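Long-range contact in beta-lactamase Mb2281c (Mycobacterium bovis, PDB 3I7J), which probably hydrolyses beta-lactams or related amide or ester substrates as a serine-dependent member of the beta-lactamase family: residues Trp10-Pro22 and Asp241-Trp255. Numbering follows the deposited sequence.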
loop_
_atom_site.group_PDB
_atom_site.type_symbol
_atom_site.label_atom_id
_atom_site.label_comp_id
_atom_site.label_asym_id
_atom_site.label_seq_id
_atom_site.Cartn_x
_atom_site.Cartn_y
_atom_site.Cartn_z
ATOM N N TRP A 10 20.685 11.027 4.181
ATOM C CA TRP A 10 20.242 10.373 2.948
ATOM C C TRP A 10 20.489 11.239 1.726
ATOM O O TRP A 10 20.333 12.460 1.770
ATOM C CB TRP A 10 18.750 10.034 3.022
ATOM C CG TRP A 10 18.439 8.758 3.746
ATOM C CD1 TRP A 10 19.218 8.130 4.675
ATOM C CD2 TRP A 10 17.233 7.991 3.651
ATOM N NE1 TRP A 10 18.573 7.024 5.166
ATOM C CE2 TRP A 10 17.350 6.915 4.556
ATOM C CE3 TRP A 10 16.060 8.111 2.888
ATOM C CZ2 TRP A 10 16.336 5.960 4.725
ATOM C CZ3 TRP A 10 15.055 7.164 3.056
ATOM C CH2 TRP A 10 15.200 6.102 3.968
ATOM N N PRO A 11 20.889 10.612 0.613
ATOM C CA PRO A 11 21.156 11.330 -0.631
ATOM C C PRO A 11 19.868 11.660 -1.384
ATOM O O PRO A 11 19.669 11.217 -2.514
ATOM C CB PRO A 11 22.043 10.354 -1.397
ATOM C CG PRO A 11 21.471 9.031 -0.994
ATOM C CD PRO A 11 21.294 9.198 0.500
ATOM N N VAL A 12 18.997 12.438 -0.750
ATOM C CA VAL A 12 17.727 12.830 -1.351
ATOM C C VAL A 12 17.512 14.334 -1.150
ATOM O O VAL A 12 17.982 14.904 -0.174
ATOM C CB VAL A 12 16.552 12.076 -0.693
ATOM C CG1 VAL A 12 16.792 10.579 -0.765
ATOM C CG2 VAL A 12 16.397 12.527 0.753
ATOM N N PRO A 13 16.793 14.993 -2.074
ATOM C CA PRO A 13 16.522 16.435 -1.988
ATOM C C PRO A 13 15.712 16.811 -0.745
ATOM O O PRO A 13 15.813 17.929 -0.242
ATOM C CB PRO A 13 15.759 16.717 -3.283
ATOM C CG PRO A 13 16.292 15.675 -4.230
ATOM C CD PRO A 13 16.301 14.444 -3.351
ATOM N N ALA A 14 14.904 15.871 -0.263
ATOM C CA ALA A 14 14.073 16.087 0.920
ATOM C C ALA A 14 13.403 14.781 1.335
ATOM O O ALA A 14 13.112 13.919 0.497
ATOM C CB ALA A 14 13.006 17.146 0.639
ATOM N N ALA A 15 13.158 14.644 2.632
ATOM C CA ALA A 15 12.516 13.450 3.167
ATOM C C ALA A 15 11.796 13.753 4.470
ATOM O O ALA A 15 12.096 14.739 5.137
ATOM C CB ALA A 15 13.556 12.347 3.388
ATOM N N ALA A 16 10.832 12.905 4.813
ATOM C CA ALA A 16 10.063 13.043 6.044
ATOM C C ALA A 16 9.618 11.640 6.442
ATOM O O ALA A 16 9.384 10.784 5.586
ATOM C CB ALA A 16 8.859 13.950 5.825
ATOM N N ALA A 17 9.508 11.396 7.739
ATOM C CA ALA A 17 9.116 10.080 8.190
ATOM C C ALA A 17 8.450 10.110 9.547
ATOM O O ALA A 17 8.530 11.102 10.276
ATOM C CB ALA A 17 10.331 9.163 8.233
ATOM N N ALA A 18 7.798 9.001 9.881
ATOM C CA ALA A 18 7.106 8.867 11.146
ATOM C C ALA A 18 6.987 7.409 11.559
ATOM O O ALA A 18 6.784 6.524 10.726
ATOM C CB ALA A 18 5.715 9.488 11.040
ATOM N N VAL A 19 7.135 7.162 12.855
ATOM C CA VAL A 19 6.982 5.828 13.402
ATOM C C VAL A 19 5.640 5.911 14.114
ATOM O O VAL A 19 5.403 6.832 14.901
ATOM C CB VAL A 19 8.065 5.483 14.439
ATOM C CG1 VAL A 19 7.802 4.086 15.009
ATOM C CG2 VAL A 19 9.449 5.547 13.803
ATOM N N ILE A 20 4.758 4.962 13.820
ATOM C CA ILE A 20 3.431 4.938 14.419
ATOM C C ILE A 20 3.209 3.654 15.212
ATOM O O ILE A 20 3.631 2.568 14.807
ATOM C CB ILE A 20 2.311 5.034 13.336
ATOM C CG1 ILE A 20 2.505 6.296 12.489
ATOM C CG2 ILE A 20 0.933 5.048 13.989
ATOM C CD1 ILE A 20 3.627 6.182 11.465
ATOM N N GLY A 21 2.550 3.801 16.353
ATOM C CA GLY A 21 2.236 2.673 17.200
ATOM C C GLY A 21 0.741 2.759 17.423
ATOM O O GLY A 21 0.123 3.746 17.012
ATOM N N PRO A 22 0.124 1.758 18.061
ATOM C CA PRO A 22 -1.324 1.782 18.308
ATOM C C PRO A 22 -1.797 3.000 19.117
ATOM O O PRO A 22 -2.965 3.392 19.046
ATOM C CB PRO A 22 -1.569 0.459 19.030
ATOM C CG PRO A 22 -0.265 0.226 19.745
ATOM C CD PRO A 22 0.753 0.595 18.705
ATOM N N ASP A 241 3.762 -4.702 16.038
ATOM C CA ASP A 241 2.672 -3.759 16.289
ATOM C C ASP A 241 3.270 -2.365 16.108
ATOM O O ASP A 241 3.156 -1.501 16.978
ATOM C CB ASP A 241 2.118 -3.931 17.713
ATOM C CG ASP A 241 0.662 -3.498 17.840
ATOM O OD1 ASP A 241 -0.044 -3.436 16.808
ATOM O OD2 ASP A 241 0.203 -3.240 18.975
ATOM N N LEU A 242 3.928 -2.165 14.972
ATOM C CA LEU A 242 4.561 -0.889 14.660
ATOM C C LEU A 242 4.382 -0.580 13.172
ATOM O O LEU A 242 4.224 -1.489 12.355
ATOM C CB LEU A 242 6.053 -0.971 14.992
ATOM C CG LEU A 242 6.714 0.041 15.931
ATOM C CD1 LEU A 242 5.896 0.242 17.191
ATOM C CD2 LEU A 242 8.109 -0.468 16.268
ATOM N N ALA A 243 4.413 0.703 12.825
ATOM C CA ALA A 243 4.274 1.125 11.437
ATOM C C ALA A 243 5.336 2.169 11.123
ATOM O O ALA A 243 5.736 2.947 11.992
ATOM C CB ALA A 243 2.888 1.708 11.194
ATOM N N LEU A 244 5.800 2.180 9.881
ATOM C CA LEU A 244 6.803 3.150 9.475
ATOM C C LEU A 244 6.407 3.757 8.152
ATOM O O LEU A 244 6.067 3.045 7.212
ATOM C CB LEU A 244 8.187 2.495 9.346
ATOM C CG LEU A 244 9.285 3.361 8.706
ATOM C CD1 LEU A 244 9.518 4.624 9.527
ATOM C CD2 LEU A 244 10.573 2.552 8.590
ATOM N N VAL A 245 6.430 5.080 8.096
ATOM C CA VAL A 245 6.103 5.800 6.878
ATOM C C VAL A 245 7.326 6.620 6.474
ATOM O O VAL A 245 7.868 7.366 7.290
ATOM C CB VAL A 245 4.924 6.779 7.093
ATOM C CG1 VAL A 245 4.847 7.750 5.928
ATOM C CG2 VAL A 245 3.605 6.006 7.211
ATOM N N VAL A 246 7.777 6.463 5.232
ATOM C CA VAL A 246 8.906 7.240 4.730
ATOM C C VAL A 246 8.589 7.801 3.349
ATOM O O VAL A 246 8.235 7.058 2.433
ATOM C CB VAL A 246 10.223 6.413 4.621
ATOM C CG1 VAL A 246 11.294 7.250 3.920
ATOM C CG2 VAL A 246 10.729 6.021 6.010
ATOM N N LEU A 247 8.715 9.116 3.214
ATOM C CA LEU A 247 8.476 9.801 1.946
ATOM C C LEU A 247 9.677 10.687 1.621
ATOM O O LEU A 247 10.105 11.493 2.454
ATOM C CB LEU A 247 7.210 10.664 2.023
ATOM C CG LEU A 247 5.869 9.964 2.280
ATOM C CD1 LEU A 247 4.762 11.013 2.315
ATOM C CD2 LEU A 247 5.589 8.925 1.199
ATOM N N THR A 248 10.221 10.517 0.418
ATOM C CA THR A 248 11.366 11.300 -0.040
ATOM C C THR A 248 11.090 11.885 -1.419
ATOM O O THR A 248 10.176 11.451 -2.130
ATOM C CB THR A 248 12.653 10.458 -0.159
ATOM O OG1 THR A 248 12.655 9.744 -1.406
ATOM C CG2 THR A 248 12.758 9.471 0.992
ATOM N N ALA A 249 11.899 12.874 -1.784
ATOM C CA ALA A 249 11.782 13.552 -3.065
ATOM C C ALA A 249 12.766 12.996 -4.094
ATOM O O ALA A 249 13.256 13.726 -4.954
ATOM C CB ALA A 249 12.011 15.050 -2.879
ATOM N N ARG A 250 13.067 11.707 -3.995
ATOM C CA ARG A 250 13.968 11.067 -4.946
ATOM C C ARG A 250 13.379 9.731 -5.379
ATOM O O ARG A 250 13.044 8.891 -4.543
ATOM C CB ARG A 250 15.350 10.836 -4.332
ATOM C CG ARG A 250 16.367 10.321 -5.343
ATOM C CD ARG A 250 17.747 10.107 -4.733
ATOM N NE ARG A 250 18.682 9.588 -5.723
ATOM C CZ ARG A 250 19.935 9.229 -5.461
ATOM N NH1 ARG A 250 20.419 9.332 -4.231
ATOM N NH2 ARG A 250 20.705 8.763 -6.434
ATOM N N ASP A 251 13.255 9.540 -6.687
ATOM C CA ASP A 251 12.698 8.308 -7.215
ATOM C C ASP A 251 13.493 7.092 -6.756
ATOM O O ASP A 251 14.704 7.170 -6.559
ATOM C CB ASP A 251 12.651 8.349 -8.747
ATOM C CG ASP A 251 11.695 9.401 -9.277
ATOM O OD1 ASP A 251 10.709 9.730 -8.583
ATOM O OD2 ASP A 251 11.917 9.900 -10.401
ATOM N N PHE A 252 12.792 5.975 -6.578
ATOM C CA PHE A 252 13.391 4.715 -6.147
ATOM C C PHE A 252 14.579 4.347 -7.027
ATOM O O PHE A 252 14.546 4.564 -8.235
ATOM C CB PHE A 252 12.351 3.603 -6.233
ATOM C CG PHE A 252 12.864 2.261 -5.812
ATOM C CD1 PHE A 252 13.045 1.965 -4.473
ATOM C CD2 PHE A 252 13.159 1.285 -6.753
ATOM C CE1 PHE A 252 13.514 0.710 -4.076
ATOM C CE2 PHE A 252 13.629 0.026 -6.363
ATOM C CZ PHE A 252 13.803 -0.256 -5.026
ATOM N N GLY A 253 15.617 3.775 -6.423
ATOM C CA GLY A 253 16.801 3.380 -7.173
ATOM C C GLY A 253 17.752 2.578 -6.296
ATOM O O GLY A 253 17.385 2.185 -5.187
ATOM N N ASP A 254 18.968 2.332 -6.772
ATOM C CA ASP A 254 19.933 1.568 -5.989
ATOM C C ASP A 254 20.301 2.237 -4.666
ATOM O O ASP A 254 20.659 1.556 -3.701
ATOM C CB ASP A 254 21.217 1.313 -6.794
ATOM C CG ASP A 254 20.971 0.488 -8.053
ATOM O OD1 ASP A 254 20.164 -0.469 -8.002
ATOM O OD2 ASP A 254 21.601 0.791 -9.089
ATOM N N TRP A 255 20.215 3.564 -4.615
ATOM C CA TRP A 255 20.549 4.295 -3.394
ATOM C C TRP A 255 19.721 3.846 -2.189
ATOM O O TRP A 255 20.191 3.889 -1.051
ATOM C CB TRP A 255 20.355 5.812 -3.588
ATOM C CG TRP A 255 18.919 6.221 -3.780
ATOM C CD1 TRP A 255 18.219 6.247 -4.956
ATOM C CD2 TRP A 255 17.990 6.591 -2.752
ATOM N NE1 TRP A 255 16.912 6.606 -4.721
ATOM C CE2 TRP A 255 16.743 6.819 -3.378
ATOM C CE3 TRP A 255 18.088 6.748 -1.361
ATOM C CZ2 TRP A 255 15.602 7.191 -2.662
ATOM C CZ3 TRP A 255 16.947 7.121 -0.648
ATOM C CH2 TRP A 255 15.721 7.336 -1.305
#
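Arg250, two residues past the end of strand 242-248, reaches along the segment Trp10-Pro13, where Pro11 is the centre of an inverse gamma turn. Its CB sits 3.9 Å from both Val12 CG1 and Pro13 CD. CG stands anti to the backbone N (chi1 -173°), and the chain stays extended as far as NE. This carries CD to 3.1 Å from Pro11 O. At the tip, NH1 donates to the same Pro11 O at 2.7 Å. The bond uses a lone pair in the carbonyl plane but is bent, with 138° at the hydrogen. One face of the guanidinium lies against Trp255 CD1, which limits its rotation. Arg250 CD rests over a face of the same indole, toward its rim.

Val12 CG1 also packs over a face of Trp255, 3.5 Å from its CH2. The edge of Trp255 turns toward the face of Trp10 in an offset edge-to-face pair, with planes at 69°. Trp255 NE1 donates to Asp251 O within the same segment, close to the indole plane, which limits the rotation of the ring. Trp10 CZ3 reaches Val246 CG1 and Thr248 CG2, joining this cluster to the sheet. Helix 256-271 borders it through Leu259 and Trp260.

Beyond this segment, strands 15-21 and 242-248 run antiparallel. Ala16-Leu247, Ala18-Val245 and Ile20-Ala243 are hydrogen-bonded pairs. Ala17 CB meets Val246 CG2 on the face against which Trp10 packs. On the other face Ile20 CB meets Ala243 CB at 4.0 Å, and helix 153-164 touches Ala16, Ala18 and Ala243. The contact pairs N- and C-terminal strands in the central antiparallel sheet, flanked by helices, of the serine beta-lactamase fold.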